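Local coordinates for protein putative acetyltransferase Sthe_0691 (Sphaerobacter thermophilus, PDB 3SHP) that probably transfers an acetyl group, presumably from acetyl-coenzyme A, to an acceptor that has not been identified, at residues A[85-90]-A[120-125]; A[127-132]-A[157-162]; A[143-148]-A[163-168]. All blocks are in the same frame, centred on the assembly; numbering follows the deposited sequence.

Contact 1 of 3, residues A[85-90]-A[120-125]; sequences ASLRFH and LVITVE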
loop_
_atom_site.group_PDB
_atom_site.type_symbol
_atom_site.label_atom_id
_atom_site.label_comp_id
_atom_site.label_asym_id
_atom_site.label_seq_id
_atom_site.Cartn_x
_atom_site.Cartn_y
_atom_site.Cartn_z
ATOM N N ALA A 85 -28.886 -19.930 4.941
ATOM C CA ALA A 85 -27.533 -20.396 4.714
ATOM C C ALA A 85 -26.999 -19.679 3.488
ATOM O O ALA A 85 -27.663 -19.649 2.452
ATOM C CB ALA A 85 -27.517 -21.878 4.485
ATOM N N SER A 86 -25.816 -19.081 3.631
ATOM C CA SER A 86 -25.150 -18.361 2.565
ATOM C C SER A 86 -23.775 -18.986 2.364
ATOM O O SER A 86 -23.117 -19.365 3.330
ATOM C CB SER A 86 -25.017 -16.882 2.936
ATOM O OG SER A 86 -26.294 -16.333 3.223
ATOM N N LEU A 87 -23.338 -19.091 1.117
ATOM C CA LEU A 87 -22.066 -19.743 0.822
ATOM C C LEU A 87 -21.381 -19.281 -0.446
ATOM O O LEU A 87 -22.016 -18.781 -1.382
ATOM C CB LEU A 87 -22.219 -21.252 0.754
ATOM C CG LEU A 87 -23.261 -21.826 -0.176
ATOM C CD1 LEU A 87 -22.722 -23.107 -0.783
ATOM C CD2 LEU A 87 -24.564 -22.087 0.607
ATOM N N ARG A 88 -20.077 -19.468 -0.453
ATOM C CA ARG A 88 -19.246 -19.149 -1.592
ATOM C C ARG A 88 -18.098 -20.150 -1.615
ATOM O O ARG A 88 -17.802 -20.789 -0.601
ATOM C CB ARG A 88 -18.744 -17.688 -1.511
ATOM C CG ARG A 88 -17.585 -17.369 -0.539
ATOM C CD ARG A 88 -16.861 -16.003 -0.903
ATOM N NE ARG A 88 -17.793 -14.865 -0.865
ATOM C CZ ARG A 88 -18.100 -14.167 0.233
ATOM N NH1 ARG A 88 -18.997 -13.179 0.170
ATOM N NH2 ARG A 88 -17.519 -14.454 1.401
ATOM N N PHE A 89 -17.469 -20.303 -2.762
ATOM C CA PHE A 89 -16.412 -21.293 -2.928
ATOM C C PHE A 89 -15.126 -20.559 -3.235
ATOM O O PHE A 89 -15.153 -19.516 -3.896
ATOM C CB PHE A 89 -16.733 -22.238 -4.094
ATOM C CG PHE A 89 -18.002 -23.023 -3.908
ATOM C CD1 PHE A 89 -17.986 -24.255 -3.268
ATOM C CD2 PHE A 89 -19.214 -22.522 -4.362
ATOM C CE1 PHE A 89 -19.155 -24.985 -3.090
ATOM C CE2 PHE A 89 -20.398 -23.237 -4.180
ATOM C CZ PHE A 89 -20.368 -24.484 -3.549
ATOM N N HIS A 90 -14.013 -21.110 -2.766
ATOM C CA HIS A 90 -12.690 -20.586 -3.056
ATOM C C HIS A 90 -11.903 -21.775 -3.586
ATOM O O HIS A 90 -11.615 -22.687 -2.827
ATOM C CB HIS A 90 -12.005 -20.064 -1.790
ATOM C CG HIS A 90 -12.716 -18.932 -1.119
ATOM N ND1 HIS A 90 -12.543 -17.614 -1.497
ATOM C CD2 HIS A 90 -13.586 -18.912 -0.080
ATOM C CE1 HIS A 90 -13.286 -16.836 -0.729
ATOM N NE2 HIS A 90 -13.923 -17.599 0.145
ATOM N N LEU A 120 -35.069 -21.661 5.362
ATOM C CA LEU A 120 -36.060 -21.105 4.457
ATOM C C LEU A 120 -35.344 -20.482 3.243
ATOM O O LEU A 120 -35.982 -20.269 2.208
ATOM C CB LEU A 120 -36.962 -20.092 5.193
ATOM C CG LEU A 120 -37.715 -20.700 6.399
ATOM C CD1 LEU A 120 -38.613 -19.694 7.150
ATOM C CD2 LEU A 120 -38.538 -21.940 5.993
ATOM N N VAL A 121 -34.030 -20.226 3.367
ATOM C CA VAL A 121 -33.239 -19.559 2.307
ATOM C C VAL A 121 -31.824 -20.120 2.191
ATOM O O VAL A 121 -31.115 -20.277 3.200
ATOM C CB VAL A 121 -33.126 -18.033 2.532
ATOM C CG1 VAL A 121 -32.620 -17.335 1.285
ATOM C CG2 VAL A 121 -34.460 -17.441 2.934
ATOM N N ILE A 122 -31.436 -20.444 0.960
ATOM C CA ILE A 122 -30.073 -20.845 0.609
ATOM C C ILE A 122 -29.598 -19.878 -0.465
ATOM O O ILE A 122 -30.324 -19.629 -1.439
ATOM C CB ILE A 122 -30.024 -22.293 0.044
ATOM C CG1 ILE A 122 -30.593 -23.291 1.060
ATOM C CG2 ILE A 122 -28.597 -22.696 -0.331
ATOM C CD1 ILE A 122 -30.648 -24.779 0.562
ATOM N N THR A 123 -28.386 -19.349 -0.286
ATOM C CA THR A 123 -27.887 -18.240 -1.080
ATOM C C THR A 123 -26.437 -18.580 -1.458
ATOM O O THR A 123 -25.593 -18.829 -0.576
ATOM C CB THR A 123 -27.983 -16.900 -0.277
ATOM O OG1 THR A 123 -29.346 -16.649 0.095
ATOM C CG2 THR A 123 -27.492 -15.705 -1.085
ATOM N N VAL A 124 -26.171 -18.613 -2.763
ATOM C CA VAL A 124 -24.872 -19.033 -3.302
ATOM C C VAL A 124 -24.324 -18.014 -4.314
ATOM O O VAL A 124 -25.028 -17.604 -5.249
ATOM C CB VAL A 124 -24.975 -20.410 -4.012
ATOM C CG1 VAL A 124 -23.589 -20.962 -4.340
ATOM C CG2 VAL A 124 -25.758 -21.425 -3.137
ATOM N N GLU A 125 -23.060 -17.642 -4.150
ATOM C CA GLU A 125 -22.356 -16.777 -5.105
ATOM C C GLU A 125 -21.803 -17.634 -6.234
ATOM O O GLU A 125 -21.124 -18.659 -5.962
ATOM C CB GLU A 125 -21.180 -16.069 -4.429
ATOM C CG GLU A 125 -21.555 -15.066 -3.367
ATOM C CD GLU A 125 -20.356 -14.163 -2.952
ATOM O OE1 GLU A 125 -19.195 -14.482 -3.322
ATOM O OE2 GLU A 125 -20.582 -13.143 -2.250
HETATM O O HOH W 1 -29.191 -16.811 2.741
HETATM O O HOH W 2 -18.481 -18.869 -4.930
#
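Strands 85-90 and 121-125 run parallel with axes 4.7 Å apart and 14° between them, forming the strand pair of a beta-alpha-beta unit whose crossover is helix 98-116. Four backbone bonds knit them. Ala85 N and Leu87 N donate to Val121 O and Thr123 O, and the carbonyls of Ala85 and Leu87 accept from Thr123 N and Glu125 N, the last (Glu125 N to Leu87 O) stretched to 3.2 Å. Beyond it a water replaces the direct rung, accepting from Phe89 N and donating to Glu125 O, consistent with the splayed strand pair of GNAT acetyltransferases. Arg88, bent at chi3, lies alongside Glu125 and grips it side-on, NE to OE1 and NH1 to OE2, each 2.9 Å. The guanidinium and carboxylate planes stand 64° apart, and both oxygens are met from above the carboxylate. Arg41 adds a second salt bridge to Glu125 OE2, and Arg88 NH2 reaches Asn38 O. On the face toward helix 98-116, Leu87 CG packs on Val124 CG2 (3.9 Å), while Val124 CG1 meets the Phe89 ring edge at CE2. Opposite, another water lies 3.0 Å from Ser86 OG and 2.7 Å from Thr123 OG1; Gln165 NE2 also bonds Thr123 OG1.

Contact 2 of 3, residues A[127-132]-A[157-162]; sequences AADEQR and HRVDLL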
loop_
_atom_site.group_PDB
_atom_site.type_symbol
_atom_site.label_atom_id
_atom_site.label_comp_id
_atom_site.label_asym_id
_atom_site.label_seq_id
_atom_site.Cartn_x
_atom_site.Cartn_y
_atom_site.Cartn_z
ATOM N N ALA A 127 -20.067 -16.916 -10.306
ATOM C CA ALA A 127 -19.716 -15.942 -11.329
ATOM C C ALA A 127 -20.396 -16.341 -12.629
ATOM O O ALA A 127 -20.557 -17.523 -12.897
ATOM C CB ALA A 127 -18.196 -15.861 -11.515
ATOM N N ALA A 128 -20.758 -15.358 -13.447
ATOM C CA ALA A 128 -21.529 -15.634 -14.639
ATOM C C ALA A 128 -20.792 -16.505 -15.646
ATOM O O ALA A 128 -21.436 -17.078 -16.483
ATOM C CB ALA A 128 -22.049 -14.329 -15.299
ATOM N N ASP A 129 -19.463 -16.622 -15.567
ATOM C CA ASP A 129 -18.733 -17.468 -16.531
ATOM C C ASP A 129 -18.467 -18.869 -15.967
ATOM O O ASP A 129 -17.733 -19.663 -16.573
ATOM C CB ASP A 129 -17.396 -16.811 -16.955
ATOM C CG ASP A 129 -16.539 -16.450 -15.767
ATOM O OD1 ASP A 129 -17.002 -16.681 -14.636
ATOM O OD2 ASP A 129 -15.416 -15.925 -15.940
ATOM N N GLU A 130 -19.011 -19.151 -14.786
ATOM C CA GLU A 130 -18.811 -20.470 -14.188
ATOM C C GLU A 130 -19.872 -21.480 -14.638
ATOM O O GLU A 130 -20.742 -21.886 -13.867
ATOM C CB GLU A 130 -18.641 -20.363 -12.664
ATOM C CG GLU A 130 -17.295 -19.736 -12.324
ATOM C CD GLU A 130 -17.168 -19.136 -10.910
ATOM O OE1 GLU A 130 -16.062 -18.602 -10.629
ATOM O OE2 GLU A 130 -18.127 -19.191 -10.088
ATOM N N GLN A 131 -19.748 -21.889 -15.898
ATOM C CA GLN A 131 -20.761 -22.687 -16.620
ATOM C C GLN A 131 -21.300 -23.899 -15.881
ATOM O O GLN A 131 -22.503 -24.061 -15.696
ATOM C CB GLN A 131 -20.189 -23.177 -17.954
ATOM C CG GLN A 131 -20.868 -22.622 -19.160
ATOM C CD GLN A 131 -20.637 -23.492 -20.412
ATOM O OE1 GLN A 131 -19.530 -24.026 -20.636
ATOM N NE2 GLN A 131 -21.689 -23.638 -21.232
ATOM N N ARG A 132 -20.381 -24.772 -15.501
ATOM C CA ARG A 132 -20.733 -26.002 -14.834
ATOM C C ARG A 132 -21.327 -25.736 -13.460
ATOM O O ARG A 132 -22.308 -26.363 -13.082
ATOM C CB ARG A 132 -19.514 -26.903 -14.756
ATOM C CG ARG A 132 -19.047 -27.314 -16.137
ATOM C CD ARG A 132 -17.818 -28.157 -16.065
ATOM N NE ARG A 132 -17.155 -28.261 -17.365
ATOM C CZ ARG A 132 -17.459 -29.162 -18.304
ATOM N NH1 ARG A 132 -18.441 -30.044 -18.117
ATOM N NH2 ARG A 132 -16.780 -29.175 -19.448
ATOM N N HIS A 157 -10.898 -8.565 -18.865
ATOM C CA HIS A 157 -12.326 -8.232 -18.843
ATOM C C HIS A 157 -12.870 -8.554 -17.461
ATOM O O HIS A 157 -12.139 -9.064 -16.621
ATOM C CB HIS A 157 -13.134 -8.991 -19.947
ATOM C CG HIS A 157 -13.239 -10.479 -19.732
ATOM N ND1 HIS A 157 -12.149 -11.325 -19.804
ATOM C CD2 HIS A 157 -14.308 -11.272 -19.455
ATOM C CE1 HIS A 157 -12.541 -12.571 -19.573
ATOM N NE2 HIS A 157 -13.844 -12.566 -19.353
ATOM N N ARG A 158 -14.147 -8.242 -17.241
ATOM C CA ARG A 158 -14.818 -8.509 -15.979
ATOM C C ARG A 158 -16.102 -9.239 -16.275
ATOM O O ARG A 158 -16.644 -9.092 -17.364
ATOM C CB ARG A 158 -15.112 -7.208 -15.239
ATOM C CG ARG A 158 -13.850 -6.368 -14.987
ATOM C CD ARG A 158 -14.131 -5.177 -14.088
ATOM N NE ARG A 158 -14.486 -5.559 -12.714
ATOM C CZ ARG A 158 -13.607 -5.760 -11.742
ATOM N NH1 ARG A 158 -12.289 -5.629 -11.989
ATOM N NH2 ARG A 158 -14.044 -6.099 -10.524
ATOM N N VAL A 159 -16.561 -10.056 -15.332
ATOM C CA VAL A 159 -17.824 -10.762 -15.484
ATOM C C VAL A 159 -18.726 -10.523 -14.271
ATOM O O VAL A 159 -18.255 -10.133 -13.197
ATOM C CB VAL A 159 -17.638 -12.271 -15.712
ATOM C CG1 VAL A 159 -16.682 -12.533 -16.907
ATOM C CG2 VAL A 159 -17.163 -12.946 -14.450
ATOM N N ASP A 160 -20.018 -10.753 -14.455
ATOM C CA ASP A 160 -20.974 -10.511 -13.393
ATOM C C ASP A 160 -20.802 -11.535 -12.303
ATOM O O ASP A 160 -20.484 -12.695 -12.564
ATOM C CB ASP A 160 -22.419 -10.602 -13.903
ATOM C CG ASP A 160 -22.718 -9.645 -15.035
ATOM O OD1 ASP A 160 -21.918 -8.731 -15.329
ATOM O OD2 ASP A 160 -23.777 -9.823 -15.654
ATOM N N LEU A 161 -21.039 -11.119 -11.073
ATOM C CA LEU A 161 -21.302 -12.082 -10.017
ATOM C C LEU A 161 -22.811 -12.284 -9.941
ATOM O O LEU A 161 -23.572 -11.306 -9.874
ATOM C CB LEU A 161 -20.800 -11.574 -8.670
ATOM C CG LEU A 161 -20.964 -12.605 -7.539
ATOM C CD1 LEU A 161 -20.180 -13.889 -7.889
ATOM C CD2 LEU A 161 -20.572 -12.032 -6.139
ATOM N N LEU A 162 -23.237 -13.542 -9.934
ATOM C CA LEU A 162 -24.641 -13.870 -9.828
ATOM C C LEU A 162 -24.886 -14.447 -8.466
ATOM O O LEU A 162 -24.017 -15.122 -7.929
ATOM C CB LEU A 162 -25.038 -14.891 -10.900
ATOM C CG LEU A 162 -24.768 -14.487 -12.358
ATOM C CD1 LEU A 162 -25.247 -15.567 -13.355
ATOM C CD2 LEU A 162 -25.445 -13.171 -12.622
HETATM O O HOH W 3 -15.071 -15.040 -18.820
#
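Two partners hold Asp129 OD2: Arg154 NE, in a salt bridge, and a water that donates to it at 3.0 Å. The same water lies in the plane of the His157 ring, 2.8 Å from His157 NE2, and so ties the turn to the start of the 157-162 segment. Asp129 CG sits over the backbone, flanked by both N and C (chi1 54°), which lays the carboxylate across the fork of Val159 at about a right angle. Val159 CG1 rests 3.7 Å from Asp129 OD2, and Val159 CG2 comes equally close to Asp129 OD1. An alanine in place of Asp129 would remove the carboxylate and would probably cost the turn its tie to Arg154, the water bridge and much of its packing on Val159. The direct polar link is from the backbone: Ala128 N donates to Asp160 O over 2.8 Å, nearly straight at 163° and in the carbonyl plane. Next to this bond, Ala128 CB sits 3.9 Å from Leu162 CD1, and Leu161 CD1 packs against the backbone of Ala127. Glu130 folds back so that its OE2 accepts from Ala127 N at 3.0 Å, while Glu130 N donates to Ala127 O in the bond that closes a type I turn. Asp160 OD2 forms a salt bridge with Arg147 NH1. Together these form a strand-turn-helix junction: strand 121-127 ends on an antiparallel non-hydrogen-bonded pair, Ala127 with Leu161, and a type I turn leads to Glu130, the N-cap residue of helix 131-139.

Contact 3 of 3, residues A[143-148]-A[163-168]; sequences KAAVRM and IYQAVD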
loop_
_atom_site.group_PDB
_atom_site.type_symbol
_atom_site.label_atom_id
_atom_site.label_comp_id
_atom_site.label_asym_id
_atom_site.label_seq_id
_atom_site.Cartn_x
_atom_site.Cartn_y
_atom_site.Cartn_z
ATOM N N LYS A 143 -32.219 -20.676 -8.228
ATOM C CA LYS A 143 -32.542 -19.741 -9.300
ATOM C C LYS A 143 -31.782 -18.413 -9.164
ATOM O O LYS A 143 -31.602 -17.880 -8.056
ATOM C CB LYS A 143 -34.048 -19.485 -9.332
ATOM C CG LYS A 143 -34.842 -20.671 -9.959
ATOM C CD LYS A 143 -36.305 -20.590 -9.618
ATOM C CE LYS A 143 -37.031 -21.879 -9.993
ATOM N NZ LYS A 143 -37.113 -22.071 -11.486
ATOM N N ALA A 144 -31.345 -17.883 -10.301
ATOM C CA ALA A 144 -30.626 -16.612 -10.328
ATOM C C ALA A 144 -31.523 -15.517 -9.793
ATOM O O ALA A 144 -32.618 -15.298 -10.308
ATOM C CB ALA A 144 -30.174 -16.291 -11.744
ATOM N N ALA A 145 -31.051 -14.831 -8.762
ATOM C CA ALA A 145 -31.875 -13.852 -8.048
ATOM C C ALA A 145 -31.313 -12.436 -8.178
ATOM O O ALA A 145 -32.071 -11.453 -8.244
ATOM C CB ALA A 145 -31.964 -14.242 -6.576
ATOM N N VAL A 146 -29.982 -12.337 -8.211
ATOM C CA VAL A 146 -29.302 -11.054 -8.185
ATOM C C VAL A 146 -28.208 -11.071 -9.224
ATOM O O VAL A 146 -27.529 -12.082 -9.402
ATOM C CB VAL A 146 -28.680 -10.756 -6.780
ATOM C CG1 VAL A 146 -27.897 -9.416 -6.758
ATOM C CG2 VAL A 146 -29.756 -10.747 -5.702
ATOM N N ARG A 147 -28.058 -9.949 -9.922
ATOM C CA ARG A 147 -26.941 -9.741 -10.827
ATOM C C ARG A 147 -26.078 -8.598 -10.282
ATOM O O ARG A 147 -26.602 -7.518 -9.961
ATOM C CB ARG A 147 -27.446 -9.355 -12.213
ATOM C CG ARG A 147 -26.320 -9.190 -13.221
ATOM C CD ARG A 147 -26.821 -8.658 -14.570
ATOM N NE ARG A 147 -27.878 -9.463 -15.192
ATOM C CZ ARG A 147 -27.665 -10.552 -15.950
ATOM N NH1 ARG A 147 -26.419 -11.011 -16.176
ATOM N NH2 ARG A 147 -28.706 -11.193 -16.487
HETATM N N MSE A 148 -24.777 -8.845 -10.163
HETATM C CA MSE A 148 -23.827 -7.814 -9.798
HETATM C C MSE A 148 -22.927 -7.594 -11.004
HETATM O O MSE A 148 -22.011 -8.391 -11.264
HETATM C CB MSE A 148 -23.026 -8.258 -8.574
HETATM C CG MSE A 148 -23.910 -8.509 -7.321
HETATM SE SE MSE A 148 -22.848 -8.846 -5.725
HETATM C CE MSE A 148 -21.857 -7.147 -5.640
ATOM N N ILE A 163 -26.061 -14.177 -7.898
ATOM C CA ILE A 163 -26.470 -14.784 -6.636
ATOM C C ILE A 163 -27.659 -15.689 -6.901
ATOM O O ILE A 163 -28.728 -15.224 -7.337
ATOM C CB ILE A 163 -26.903 -13.741 -5.595
ATOM C CG1 ILE A 163 -25.868 -12.619 -5.467
ATOM C CG2 ILE A 163 -27.216 -14.429 -4.257
ATOM C CD1 ILE A 163 -24.537 -13.060 -4.831
ATOM N N TYR A 164 -27.463 -16.980 -6.647
ATOM C CA TYR A 164 -28.500 -17.980 -6.844
ATOM C C TYR A 164 -29.121 -18.272 -5.495
ATOM O O TYR A 164 -28.414 -18.325 -4.485
ATOM C CB TYR A 164 -27.902 -19.270 -7.445
ATOM C CG TYR A 164 -27.904 -19.267 -8.954
ATOM C CD1 TYR A 164 -27.093 -18.382 -9.666
ATOM C CD2 TYR A 164 -28.716 -20.140 -9.672
ATOM C CE1 TYR A 164 -27.106 -18.351 -11.045
ATOM C CE2 TYR A 164 -28.729 -20.132 -11.075
ATOM C CZ TYR A 164 -27.909 -19.241 -11.742
ATOM O OH TYR A 164 -27.884 -19.204 -13.119
ATOM N N GLN A 165 -30.438 -18.474 -5.493
ATOM C CA GLN A 165 -31.199 -18.709 -4.263
ATOM C C GLN A 165 -32.278 -19.752 -4.432
ATOM O O GLN A 165 -32.829 -19.933 -5.524
ATOM C CB GLN A 165 -31.831 -17.400 -3.769
ATOM C CG GLN A 165 -30.795 -16.398 -3.236
ATOM C CD GLN A 165 -31.441 -15.239 -2.473
ATOM O OE1 GLN A 165 -32.088 -14.361 -3.069
ATOM N NE2 GLN A 165 -31.262 -15.226 -1.159
ATOM N N ALA A 166 -32.560 -20.463 -3.350
ATOM C CA ALA A 166 -33.844 -21.115 -3.198
ATOM C C ALA A 166 -34.464 -20.526 -1.945
ATOM O O ALA A 166 -33.813 -20.417 -0.881
ATOM C CB ALA A 166 -33.695 -22.612 -3.090
ATOM N N VAL A 167 -35.715 -20.115 -2.090
ATOM C CA VAL A 167 -36.456 -19.501 -1.014
ATOM C C VAL A 167 -37.785 -20.248 -0.832
ATOM O O VAL A 167 -38.603 -20.332 -1.760
ATOM C CB VAL A 167 -36.692 -18.004 -1.288
ATOM C CG1 VAL A 167 -37.541 -17.356 -0.177
ATOM C CG2 VAL A 167 -35.345 -17.256 -1.479
ATOM N N ASP A 168 -37.975 -20.798 0.364
ATOM C CA ASP A 168 -39.201 -21.489 0.741
ATOM C C ASP A 168 -40.442 -20.650 0.425
ATOM O O ASP A 168 -40.448 -19.433 0.665
ATOM C CB ASP A 168 -39.153 -21.836 2.235
ATOM C CG ASP A 168 -40.307 -22.711 2.675
ATOM O OD1 ASP A 168 -41.439 -22.194 2.728
ATOM O OD2 ASP A 168 -40.081 -23.909 2.988
#
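A classic beta bulge interrupts the antiparallel pairing of strands 143-148 and 163-167, whose N-to-C directions over these short segments differ by 123°. Ala145 and Val146 both face Ile163, whose O accepts from Ala145 N at 2.8 Å, nearly along the C=O axis, and from Val146 N at 3.3 Å, on a lone pair in the carbonyl plane. Ile163 N returns a bond to Val146 O (3.0 Å), completing the bulge; before it Lys143 and Gln165 exchange two bonds in regular register. The Tyr164 ring lies against Ala144, whose N stands 3.5 Å above the ring plane toward the rim. Ala144 CB makes a CH-pi contact 4.0 Å from the ring centroid, 23° off the normal. Tyr164 OH bonds Glu138 OE2 on helix 131-139, fixing the ring's far end. On the other face Val146 and Ile163 lie side by side, Val146 CB 3.6 Å from Ile163 CG1, and Ala145 CB touches Gln165 OE1. The Gln165 amide is held at both ends, NE2 by Thr123 OG1 and OE1 by Ala44 N. Past the bulge, Arg147 pairs in an antiparallel ladder with a neighbouring subunit. Because Ile163 O accepts twice, both bulge N-H groups are paired despite the extra residue.

How the contacts relate
Along the chain, contact 1 comes first: strand 84-91 leads into helix 98-116 and returns as strand 121-127, closing the crossover before the other two begin. Contacts 2 and 3 cross. Contact 2 opens at the turn after strand 121-127 and contact 3 opens at strand 143-148; then the single strand 157-167 closes contact 2 with its first half and contact 3 with its second. That strand lies between strands 121-127 and 143-151, so all three contacts belong to one sheet. Backbone pairing of Leu120 with Asp168 and packing of Thr123 on Ile163 join contacts 1 and 3; Asp160 and Arg147 link contacts 2 and 3 by a salt bridge, and Glu125 touches Leu161 between contacts 1 and 2.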